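Local atomic coordinates of sensor histidine kinase (Clostridium perfringens, PDB entry 4ONX), a protein that probably senses an extracellular signal through a single cache domain and passes it to the kinase part of a histidine kinase. Residues N37-T42 with E129-F134; P50-D55 with Q66-H71; V79-V84 with K98-V103; Q135-N140 with G145-G150. All blocks are in the same frame, centred on the assembly; numbering follows the deposited sequence.

Contact 1 (N37-T42 with E129-F134); sequences NTLKET and ETLRWF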
# COMPACT_ATOMS: atom_id res chain seq x y z
N ASN E 37 -24.67 22.62 2.09
CA ASN E 37 -24.96 21.60 3.11
C ASN E 37 -23.89 20.51 3.09
O ASN E 37 -23.29 20.21 4.12
CB ASN E 37 -26.40 21.03 3.01
CG ASN E 37 -27.16 21.04 4.35
OD1 ASN E 37 -26.78 21.70 5.32
ND2 ASN E 37 -28.29 20.35 4.37
N THR E 38 -23.60 19.95 1.91
CA THR E 38 -22.56 18.93 1.80
C THR E 38 -21.25 19.35 2.45
O THR E 38 -20.62 18.57 3.17
CB THR E 38 -22.25 18.61 0.34
OG1 THR E 38 -23.43 18.17 -0.32
CG2 THR E 38 -21.18 17.53 0.21
N LEU E 39 -20.83 20.58 2.18
CA LEU E 39 -19.58 21.05 2.75
C LEU E 39 -19.64 21.07 4.27
O LEU E 39 -18.70 20.64 4.94
CB LEU E 39 -19.25 22.45 2.23
CG LEU E 39 -19.07 22.66 0.72
CD1 LEU E 39 -18.71 24.11 0.45
CD2 LEU E 39 -17.99 21.75 0.14
N LYS E 40 -20.75 21.57 4.81
CA LYS E 40 -20.89 21.71 6.26
C LYS E 40 -20.96 20.34 6.94
O LYS E 40 -20.24 20.10 7.91
CB LYS E 40 -22.13 22.59 6.57
CG LYS E 40 -22.33 23.18 8.04
CD LYS E 40 -23.14 22.41 9.09
CE LYS E 40 -23.35 23.28 10.35
NZ LYS E 40 -24.09 22.59 11.45
N GLU E 41 -21.78 19.43 6.42
CA GLU E 41 -21.92 18.10 7.04
C GLU E 41 -20.57 17.36 6.98
O GLU E 41 -20.11 16.78 7.98
CB GLU E 41 -23.08 17.29 6.43
CG GLU E 41 -22.85 16.79 5.02
CD GLU E 41 -24.04 16.00 4.48
OE1 GLU E 41 -24.74 15.35 5.29
OE2 GLU E 41 -24.25 15.99 3.24
N THR E 42 -19.91 17.44 5.84
CA THR E 42 -18.63 16.77 5.67
C THR E 42 -17.62 17.26 6.70
O THR E 42 -16.94 16.47 7.35
CB THR E 42 -18.09 17.01 4.26
OG1 THR E 42 -19.00 16.46 3.31
CG2 THR E 42 -16.74 16.34 4.09
N GLU E 129 -13.38 30.71 -8.90
CA GLU E 129 -13.73 30.99 -7.53
C GLU E 129 -13.88 29.70 -6.76
O GLU E 129 -14.21 28.67 -7.34
CB GLU E 129 -15.04 31.77 -7.58
CG GLU E 129 -15.52 32.38 -6.28
CD GLU E 129 -16.76 33.26 -6.47
OE1 GLU E 129 -17.28 33.78 -5.46
OE2 GLU E 129 -17.22 33.43 -7.62
N THR E 130 -13.64 29.75 -5.46
CA THR E 130 -13.73 28.55 -4.64
C THR E 130 -14.51 28.82 -3.34
O THR E 130 -14.17 29.71 -2.57
CB THR E 130 -12.33 27.93 -4.39
OG1 THR E 130 -12.42 26.89 -3.42
CG2 THR E 130 -11.36 28.97 -3.90
N LEU E 131 -15.58 28.06 -3.14
CA LEU E 131 -16.43 28.20 -1.97
C LEU E 131 -15.93 27.31 -0.87
O LEU E 131 -15.82 26.10 -1.07
CB LEU E 131 -17.88 27.80 -2.31
CG LEU E 131 -18.90 27.77 -1.16
CD1 LEU E 131 -19.01 29.13 -0.48
CD2 LEU E 131 -20.25 27.33 -1.69
N ARG E 132 -15.63 27.89 0.29
CA ARG E 132 -15.11 27.12 1.40
C ARG E 132 -15.93 27.25 2.66
O ARG E 132 -16.64 28.23 2.85
CB ARG E 132 -13.69 27.56 1.73
CG ARG E 132 -12.73 27.69 0.55
CD ARG E 132 -12.48 29.14 0.18
NE ARG E 132 -11.45 29.73 1.04
CZ ARG E 132 -11.41 31.01 1.39
NH1 ARG E 132 -10.41 31.46 2.14
NH2 ARG E 132 -12.38 31.83 1.04
N TRP E 133 -15.81 26.25 3.52
CA TRP E 133 -16.48 26.25 4.81
C TRP E 133 -15.44 25.93 5.85
O TRP E 133 -14.75 24.93 5.74
CB TRP E 133 -17.59 25.21 4.87
CG TRP E 133 -18.11 24.99 6.26
CD1 TRP E 133 -17.70 24.02 7.14
CD2 TRP E 133 -19.07 25.78 6.95
NE1 TRP E 133 -18.38 24.14 8.33
CE2 TRP E 133 -19.22 25.22 8.24
CE3 TRP E 133 -19.83 26.90 6.62
CZ2 TRP E 133 -20.09 25.74 9.19
CZ3 TRP E 133 -20.70 27.42 7.55
CH2 TRP E 133 -20.83 26.84 8.82
N PHE E 134 -15.34 26.78 6.86
CA PHE E 134 -14.38 26.59 7.94
C PHE E 134 -15.08 26.09 9.19
O PHE E 134 -16.08 26.65 9.62
CB PHE E 134 -13.63 27.89 8.23
CG PHE E 134 -12.70 28.32 7.13
CD1 PHE E 134 -13.19 28.96 5.99
CD2 PHE E 134 -11.33 28.09 7.23
CE1 PHE E 134 -12.33 29.36 4.98
CE2 PHE E 134 -10.47 28.49 6.22
CZ PHE E 134 -10.97 29.13 5.09
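Lys40 and Trp133 make the aromatic part of this contact. The lysine chain runs alongside the indole in the same direction. Lys40 CG sits over one face of the indole, 3.9 Å from the centroid of the six-membered ring and 26° off its normal. This is a CH-pi contact. The closest ring atom is Trp133 CZ2, 3.6 Å from Lys40 CG, so the methylene lies toward the rim of the face. The lysine chain bends at its second torsion (chi2 -92°). The amino end is not part of the contact; CG meets the indole.

The second kind of interaction is apolar. Leu39 points from the helix toward the strand. Its CD1 branch reaches Leu131 CG at 4.0 Å and packs 3.8 Å from Leu131 O. At the other end, Leu39 CB meets Trp133 CB at 4.2 Å. Leu39 is therefore set between two residues on the same face of the strand. No hydrogen bond joins the segments, and the indole N-H of Trp133 is bonded to Gln135 OE1.

The helix segment runs 32° from the strand direction, with the axes 8.4 Å apart. Helix 33-47 packs on strands 129-139 and 142-153 of the antiparallel sheet. Leu39 also touches Val149 of strand 142-153, and Trp133 meets Ala43 further along the helix. On its other edge, strand 129-139 pairs antiparallel with a strand of the second subunit, so the sheet continues across the interface.

Contact 2 (P50-D55 with Q66-H71); sequences PFIQED and QEYTKH. With ZN (zinc ion), chain O.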
# COMPACT_ATOMS: atom_id res chain seq x y z
N PRO E 50 -13.18 11.31 17.19
CA PRO E 50 -12.24 11.32 18.30
C PRO E 50 -10.77 11.35 17.89
O PRO E 50 -10.03 12.23 18.33
CB PRO E 50 -12.54 10.02 19.04
CG PRO E 50 -13.96 9.73 18.72
CD PRO E 50 -14.21 10.27 17.34
N PHE E 51 -10.35 10.42 17.04
CA PHE E 51 -8.95 10.36 16.65
C PHE E 51 -8.46 11.59 15.86
O PHE E 51 -7.27 11.86 15.85
CB PHE E 51 -8.59 9.05 15.93
CG PHE E 51 -9.24 8.86 14.59
CD1 PHE E 51 -8.79 9.54 13.47
CD2 PHE E 51 -10.25 7.93 14.43
CE1 PHE E 51 -9.37 9.34 12.23
CE2 PHE E 51 -10.84 7.71 13.18
CZ PHE E 51 -10.40 8.43 12.08
N ILE E 52 -9.37 12.30 15.20
CA ILE E 52 -9.00 13.50 14.47
C ILE E 52 -8.66 14.57 15.49
O ILE E 52 -7.72 15.34 15.31
CB ILE E 52 -10.13 14.02 13.57
CG1 ILE E 52 -10.40 13.05 12.41
CG2 ILE E 52 -9.78 15.37 12.97
CD1 ILE E 52 -9.30 12.98 11.38
N GLN E 53 -9.42 14.60 16.57
CA GLN E 53 -9.22 15.57 17.63
C GLN E 53 -7.91 15.32 18.35
O GLN E 53 -7.10 16.23 18.51
CB GLN E 53 -10.40 15.52 18.60
CG GLN E 53 -11.71 15.89 17.92
CD GLN E 53 -12.93 15.60 18.76
OE1 GLN E 53 -12.84 14.99 19.82
NE2 GLN E 53 -14.09 16.02 18.27
N GLU E 54 -7.69 14.07 18.76
CA GLU E 54 -6.46 13.70 19.46
C GLU E 54 -5.24 14.00 18.61
O GLU E 54 -4.24 14.51 19.10
CB GLU E 54 -6.46 12.22 19.83
CG GLU E 54 -7.51 11.84 20.86
CD GLU E 54 -7.52 10.35 21.19
OE1 GLU E 54 -8.62 9.80 21.38
OE2 GLU E 54 -6.43 9.73 21.22
N ASP E 55 -5.33 13.68 17.32
CA ASP E 55 -4.22 13.89 16.42
C ASP E 55 -3.79 15.35 16.35
O ASP E 55 -2.60 15.65 16.42
CB ASP E 55 -4.55 13.35 15.02
CG ASP E 55 -3.43 13.59 14.03
OD1 ASP E 55 -3.25 14.75 13.62
OD2 ASP E 55 -2.77 12.62 13.64
N GLN E 66 -3.75 11.23 7.25
CA GLN E 66 -3.57 11.91 5.99
C GLN E 66 -4.42 11.17 4.96
O GLN E 66 -5.27 11.75 4.29
CB GLN E 66 -2.08 11.90 5.63
CG GLN E 66 -1.60 13.09 4.82
CD GLN E 66 -2.20 13.19 3.45
OE1 GLN E 66 -2.65 12.20 2.88
NE2 GLN E 66 -2.18 14.39 2.89
N GLU E 67 -4.24 9.85 4.90
CA GLU E 67 -4.99 9.01 3.96
C GLU E 67 -6.50 9.09 4.21
O GLU E 67 -7.30 9.08 3.27
CB GLU E 67 -4.48 7.57 4.04
CG GLU E 67 -4.96 6.63 2.93
CD GLU E 67 -6.40 6.19 3.07
OE1 GLU E 67 -6.95 6.29 4.18
OE2 GLU E 67 -6.97 5.71 2.07
N TYR E 68 -6.89 9.16 5.48
CA TYR E 68 -8.31 9.23 5.84
C TYR E 68 -9.05 10.34 5.10
O TYR E 68 -10.20 10.15 4.70
CB TYR E 68 -8.46 9.43 7.36
CG TYR E 68 -9.90 9.61 7.80
CD1 TYR E 68 -10.71 8.52 8.03
CD2 TYR E 68 -10.44 10.87 7.98
CE1 TYR E 68 -12.01 8.67 8.43
CE2 TYR E 68 -11.74 11.04 8.39
CZ TYR E 68 -12.53 9.93 8.61
OH TYR E 68 -13.84 10.05 9.02
N THR E 69 -8.39 11.48 4.93
CA THR E 69 -9.02 12.61 4.26
C THR E 69 -9.24 12.38 2.77
O THR E 69 -10.08 13.04 2.15
CB THR E 69 -8.17 13.89 4.39
OG1 THR E 69 -6.91 13.70 3.73
CG2 THR E 69 -7.94 14.26 5.86
N LYS E 70 -8.49 11.46 2.19
CA LYS E 70 -8.57 11.18 0.76
C LYS E 70 -9.95 10.64 0.34
O LYS E 70 -10.41 10.91 -0.76
CB LYS E 70 -7.44 10.23 0.38
CG LYS E 70 -7.19 10.02 -1.12
CD LYS E 70 -5.89 9.24 -1.32
CE LYS E 70 -5.59 8.91 -2.81
NZ LYS E 70 -6.31 7.70 -3.31
N HIS E 71 -10.61 9.91 1.23
CA HIS E 71 -11.92 9.34 0.92
C HIS E 71 -12.97 10.37 0.54
O HIS E 71 -13.86 10.09 -0.28
CB HIS E 71 -12.47 8.58 2.12
CG HIS E 71 -11.63 7.43 2.52
ND1 HIS E 71 -11.79 6.18 1.96
CD2 HIS E 71 -10.61 7.33 3.40
CE1 HIS E 71 -10.90 5.36 2.50
NE2 HIS E 71 -10.18 6.03 3.37
ZN ZN O . -8.54 4.99 4.19
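Gln66 O, one residue ahead of the zinc ligand Glu67 and two ahead of the ring of Tyr68 that meets Phe51, is gripped twice. Thr69 OG1 donates to it at 2.6 Å, in the carbonyl plane, and Thr69 N donates as well at 3.2 Å.

Across the helices the contact is aromatic and apolar. Phe51 and Tyr68 form a T-shaped pair, with planes at 88° and centroids 5.4 Å apart. In Tyr68, CG lies opposite the backbone N (chi1 176°), which turns the ring to Phe51. Phe51 CZ leads, standing over one face of Tyr68 toward its rim, 4.0 Å from Tyr68 CE1. Beside it, Ile52 CD1 reaches Tyr68 CD2 at 4.2 Å, and the two side chains cross at about a right angle.

A zinc ion lies on an adjoining side of helix 63-75. Glu67 OE1 binds it at 2.0 Å and His71 NE2 at 2.1 Å. Glu67 and His71 of the third subunit bind the same ion, so the site bridges two copies. Glu67 OE2 also forms a salt bridge with Arg64 of that subunit.

Helix 50-58 lies against helix 63-75, where Phe51 and Ile52 also touch Ile65. Gln53 and Glu54 touch strand 129-139, and Thr69 touches His94 of strand 90-95.

Contact 3 (V79-V84 with K98-V103); sequences VDIIVV and KQIGQV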
# COMPACT_ATOMS: atom_id res chain seq x y z
N VAL E 79 -16.83 17.91 -3.24
CA VAL E 79 -15.69 18.26 -2.42
C VAL E 79 -14.42 18.17 -3.24
O VAL E 79 -13.93 17.09 -3.51
CB VAL E 79 -15.55 17.34 -1.21
CG1 VAL E 79 -14.30 17.69 -0.43
CG2 VAL E 79 -16.78 17.47 -0.32
N ASP E 80 -13.88 19.33 -3.61
CA ASP E 80 -12.66 19.40 -4.40
C ASP E 80 -11.43 19.64 -3.54
O ASP E 80 -10.31 19.44 -4.00
CB ASP E 80 -12.76 20.54 -5.40
CG ASP E 80 -13.95 20.39 -6.35
OD1 ASP E 80 -14.37 19.25 -6.61
OD2 ASP E 80 -14.42 21.44 -6.85
N ILE E 81 -11.63 20.10 -2.31
CA ILE E 81 -10.52 20.41 -1.42
C ILE E 81 -10.88 20.16 0.02
O ILE E 81 -11.98 20.48 0.46
CB ILE E 81 -10.15 21.92 -1.51
CG1 ILE E 81 -9.94 22.36 -2.97
CG2 ILE E 81 -8.96 22.30 -0.62
CD1 ILE E 81 -9.60 23.82 -3.16
N ILE E 82 -9.93 19.61 0.75
CA ILE E 82 -10.08 19.39 2.17
C ILE E 82 -8.77 19.71 2.83
O ILE E 82 -7.72 19.21 2.43
CB ILE E 82 -10.37 17.94 2.55
CG1 ILE E 82 -11.73 17.50 2.05
CG2 ILE E 82 -10.29 17.80 4.06
CD1 ILE E 82 -12.09 16.12 2.54
N VAL E 83 -8.85 20.50 3.88
CA VAL E 83 -7.68 20.87 4.63
C VAL E 83 -7.94 20.70 6.10
O VAL E 83 -8.99 21.06 6.60
CB VAL E 83 -7.31 22.32 4.36
CG1 VAL E 83 -6.23 22.77 5.33
CG2 VAL E 83 -6.87 22.47 2.92
N VAL E 84 -6.96 20.12 6.77
CA VAL E 84 -7.04 19.92 8.19
C VAL E 84 -5.81 20.59 8.75
O VAL E 84 -4.67 20.25 8.40
CB VAL E 84 -7.03 18.44 8.56
CG1 VAL E 84 -7.04 18.28 10.08
CG2 VAL E 84 -8.22 17.74 7.93
N LYS E 98 -7.40 16.36 -10.59
CA LYS E 98 -7.82 16.68 -11.95
C LYS E 98 -8.45 18.08 -11.93
O LYS E 98 -8.04 18.96 -12.68
CB LYS E 98 -8.83 15.64 -12.45
CG LYS E 98 -9.27 15.73 -13.91
CD LYS E 98 -10.59 14.98 -14.14
CE LYS E 98 -10.62 13.51 -13.72
NZ LYS E 98 -12.01 12.94 -13.74
N GLN E 99 -9.40 18.28 -11.03
CA GLN E 99 -10.09 19.56 -10.92
C GLN E 99 -9.12 20.71 -10.69
O GLN E 99 -9.10 21.66 -11.45
CB GLN E 99 -11.08 19.54 -9.77
CG GLN E 99 -12.09 20.69 -9.71
CD GLN E 99 -13.07 20.68 -10.88
OE1 GLN E 99 -12.80 20.10 -11.93
NE2 GLN E 99 -14.22 21.33 -10.69
N ILE E 100 -8.32 20.61 -9.64
CA ILE E 100 -7.41 21.69 -9.30
C ILE E 100 -6.29 21.85 -10.34
O ILE E 100 -5.86 22.96 -10.62
CB ILE E 100 -6.83 21.53 -7.89
CG1 ILE E 100 -7.96 21.36 -6.88
CG2 ILE E 100 -5.96 22.71 -7.50
CD1 ILE E 100 -9.04 22.43 -6.96
N GLY E 101 -5.85 20.75 -10.92
CA GLY E 101 -4.81 20.82 -11.94
C GLY E 101 -5.20 21.78 -13.07
O GLY E 101 -4.39 22.61 -13.49
N GLN E 102 -6.44 21.68 -13.54
CA GLN E 102 -6.93 22.53 -14.62
C GLN E 102 -6.79 24.02 -14.31
O GLN E 102 -6.55 24.82 -15.20
CB GLN E 102 -8.39 22.20 -14.93
CG GLN E 102 -8.59 20.83 -15.53
CD GLN E 102 -10.05 20.45 -15.66
OE1 GLN E 102 -10.94 21.30 -15.58
NE2 GLN E 102 -10.30 19.16 -15.88
N VAL E 103 -6.92 24.37 -13.03
CA VAL E 103 -6.77 25.76 -12.59
C VAL E 103 -5.42 26.32 -13.02
O VAL E 103 -5.32 27.43 -13.53
CB VAL E 103 -6.82 25.84 -11.06
CG1 VAL E 103 -6.43 27.23 -10.57
CG2 VAL E 103 -8.19 25.45 -10.56
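Ile81 and Ile100 form the apolar part of this contact. Their CD1 methyls meet at 4.1 Å, and the two side chains cross at about a right angle. In each residue CG1 lies opposite the carbonyl carbon, with chi1 -52° in Ile81 and -54° in Ile100. This carries both ends into the gap between strand and helix. Leu95 of strand 90-95 touches both isoleucines, and Phe104 of the second subunit packs on Ile81.

The polar residues meet without bonding. Asp80 OD2 lies 3.8 Å from both Gln99 CG and Gln99 NE2, too far from the latter for a hydrogen bond. The carboxylate and amide planes are 61° apart. The backbone carbonyl Asp80 O lies 4.2 Å from Ile100 CG1, again a van der Waals approach.

Asp80 and Ile81 together face Gly150 of strand 142-153, which makes a classic beta bulge at the start of strand 81-86. Gln99 N donates to Asp96 OD1.

No hydrogen bond joins the two segments; they meet by van der Waals contact of the isoleucines and of Asp80 with Gln99. Asp80 OD2 takes its hydrogen bond instead from Tyr152 N of the sheet, which probably eases burial of the carboxylate.

Contact 4 (Q135-N140 with G145-G150); sequences QPVMYN and GFIMVG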
# COMPACT_ATOMS: atom_id res chain seq x y z
N GLN E 135 -14.51 25.06 9.78
CA GLN E 135 -15.07 24.41 10.95
C GLN E 135 -13.97 24.21 11.97
O GLN E 135 -12.98 23.54 11.68
CB GLN E 135 -15.57 23.03 10.52
CG GLN E 135 -16.22 22.20 11.61
CD GLN E 135 -17.62 22.66 11.96
OE1 GLN E 135 -18.29 23.30 11.15
NE2 GLN E 135 -18.07 22.32 13.16
N PRO E 136 -14.13 24.78 13.17
CA PRO E 136 -13.09 24.59 14.18
C PRO E 136 -13.11 23.16 14.71
O PRO E 136 -14.10 22.46 14.51
CB PRO E 136 -13.50 25.56 15.28
CG PRO E 136 -14.97 25.65 15.16
CD PRO E 136 -15.26 25.55 13.69
N VAL E 137 -12.03 22.74 15.36
CA VAL E 137 -11.94 21.41 15.94
C VAL E 137 -11.59 21.55 17.40
O VAL E 137 -10.64 22.25 17.75
CB VAL E 137 -10.87 20.55 15.27
CG1 VAL E 137 -10.83 19.18 15.91
CG2 VAL E 137 -11.14 20.43 13.78
N MSE E 138 -12.34 20.84 18.25
CA MSE E 138 -12.17 20.92 19.69
C MSE E 138 -11.82 19.61 20.33
O MSE E 138 -12.29 18.55 19.91
CB MSE E 138 -13.50 21.34 20.31
CG MSE E 138 -14.22 22.39 19.47
SE MSE E 138 -13.40 24.14 19.78
CE MSE E 138 -14.95 25.28 19.36
N TYR E 139 -11.00 19.67 21.37
CA TYR E 139 -10.62 18.47 22.11
C TYR E 139 -10.57 18.80 23.59
O TYR E 139 -9.95 19.78 23.99
CB TYR E 139 -9.26 17.96 21.65
CG TYR E 139 -8.84 16.68 22.33
CD1 TYR E 139 -9.51 15.49 22.07
CD2 TYR E 139 -7.75 16.65 23.19
CE1 TYR E 139 -9.13 14.31 22.69
CE2 TYR E 139 -7.35 15.47 23.80
CZ TYR E 139 -8.05 14.30 23.55
OH TYR E 139 -7.66 13.13 24.15
N ASN E 140 -11.28 18.02 24.40
CA ASN E 140 -11.30 18.26 25.84
C ASN E 140 -11.66 19.73 26.12
O ASN E 140 -11.08 20.36 27.01
CB ASN E 140 -9.90 17.94 26.54
CG ASN E 140 -10.03 17.73 28.05
OD1 ASN E 140 -11.13 17.79 28.59
ND2 ASN E 140 -8.91 17.47 28.73
N GLY E 145 -7.55 23.18 16.38
CA GLY E 145 -7.33 23.42 14.96
C GLY E 145 -8.62 23.70 14.23
O GLY E 145 -9.60 24.18 14.83
N PHE E 146 -8.63 23.44 12.94
CA PHE E 146 -9.82 23.65 12.14
C PHE E 146 -9.79 22.78 10.89
O PHE E 146 -8.76 22.24 10.52
CB PHE E 146 -9.96 25.12 11.72
CG PHE E 146 -8.97 25.56 10.67
CD1 PHE E 146 -9.23 25.31 9.32
CD2 PHE E 146 -7.82 26.24 11.01
CE1 PHE E 146 -8.34 25.72 8.35
CE2 PHE E 146 -6.93 26.65 10.04
CZ PHE E 146 -7.18 26.38 8.71
N ILE E 147 -10.95 22.69 10.24
CA ILE E 147 -11.08 21.92 9.03
C ILE E 147 -11.73 22.80 8.00
O ILE E 147 -12.70 23.46 8.30
CB ILE E 147 -11.95 20.67 9.25
CG1 ILE E 147 -11.36 19.85 10.38
CG2 ILE E 147 -12.06 19.87 7.97
CD1 ILE E 147 -11.99 18.49 10.55
N MSE E 148 -11.18 22.82 6.80
CA MSE E 148 -11.74 23.62 5.73
C MSE E 148 -12.13 22.66 4.66
O MSE E 148 -11.40 21.69 4.39
CB MSE E 148 -10.71 24.63 5.23
CG MSE E 148 -11.28 25.63 4.25
SE MSE E 148 -11.26 24.88 2.44
CE MSE E 148 -9.34 25.26 2.17
N VAL E 149 -13.29 22.88 4.07
CA VAL E 149 -13.77 22.02 3.00
C VAL E 149 -14.30 22.94 1.92
O VAL E 149 -15.04 23.86 2.22
CB VAL E 149 -14.90 21.09 3.49
CG1 VAL E 149 -15.46 20.28 2.34
CG2 VAL E 149 -14.38 20.16 4.56
N GLY E 150 -13.95 22.67 0.66
CA GLY E 150 -14.39 23.54 -0.41
C GLY E 150 -14.63 22.92 -1.76
O GLY E 150 -14.22 21.78 -2.03
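Val137 and Ile147 project from the same face of the sheet and lean against each other at a slant. Val137 CG2 lies opposite the carbonyl carbon of its own residue, and this branch does the touching. It meets Ile147 CG1 at 3.5 Å and also packs on Phe146 CA at 3.8 Å. Gln135 points to the same face, but its chain bends at chi2 (76°), which turns its amide to Trp133 rather than Ile147. Gly145 pairs with Val137 across the strands, a hydrogen-bonded pair.

The segments belong to the beta hairpin of strands 129-139 and 142-153, within the antiparallel sheet of the cache domain. Gln135 and Ile147 form a hydrogen-bonded pair, with Gln135 N to Ile147 O at 2.8 Å and Ile147 N to Gln135 O at 2.6 Å. Val137 N bonds to Gly145 O at 2.9 Å, but from above the carbonyl plane, 51° out of it.

Pro136 and Phe146, between these two hydrogen-bonded pairs, form a non-hydrogen-bonded pair and point to the opposite face. Phe146 CB lies 3.4 Å from Gln135 O, while the phenyl ring packs on Ala85 of strand 81-86. On the first face, Ile46 of helix 33-47 packs on Ile147, and Leu56 of helix 50-58 packs on Val137.

All four contacts are largely buried, but they differ in place. Contact 3 lies nearest the centre of the chain and contact 2 farthest, at a zinc-bridged interface with the third subunit. Contacts 1 and 4 share strand 129-139: one packs a helix on it, the other pairs it with strand 142-153. Contact 3 reaches the same sheet through strand 81-86, and the backbones of Val83 and Met148 join it to contact 4. Contact 2 meets contact 4 where Gln53 packs on Val137. Backbone hydrogen bonds carry contact 4. Side chains carry the others: CH-pi and leucines in contact 1, a T-shaped ring pair in contact 2, isoleucines in contact 3.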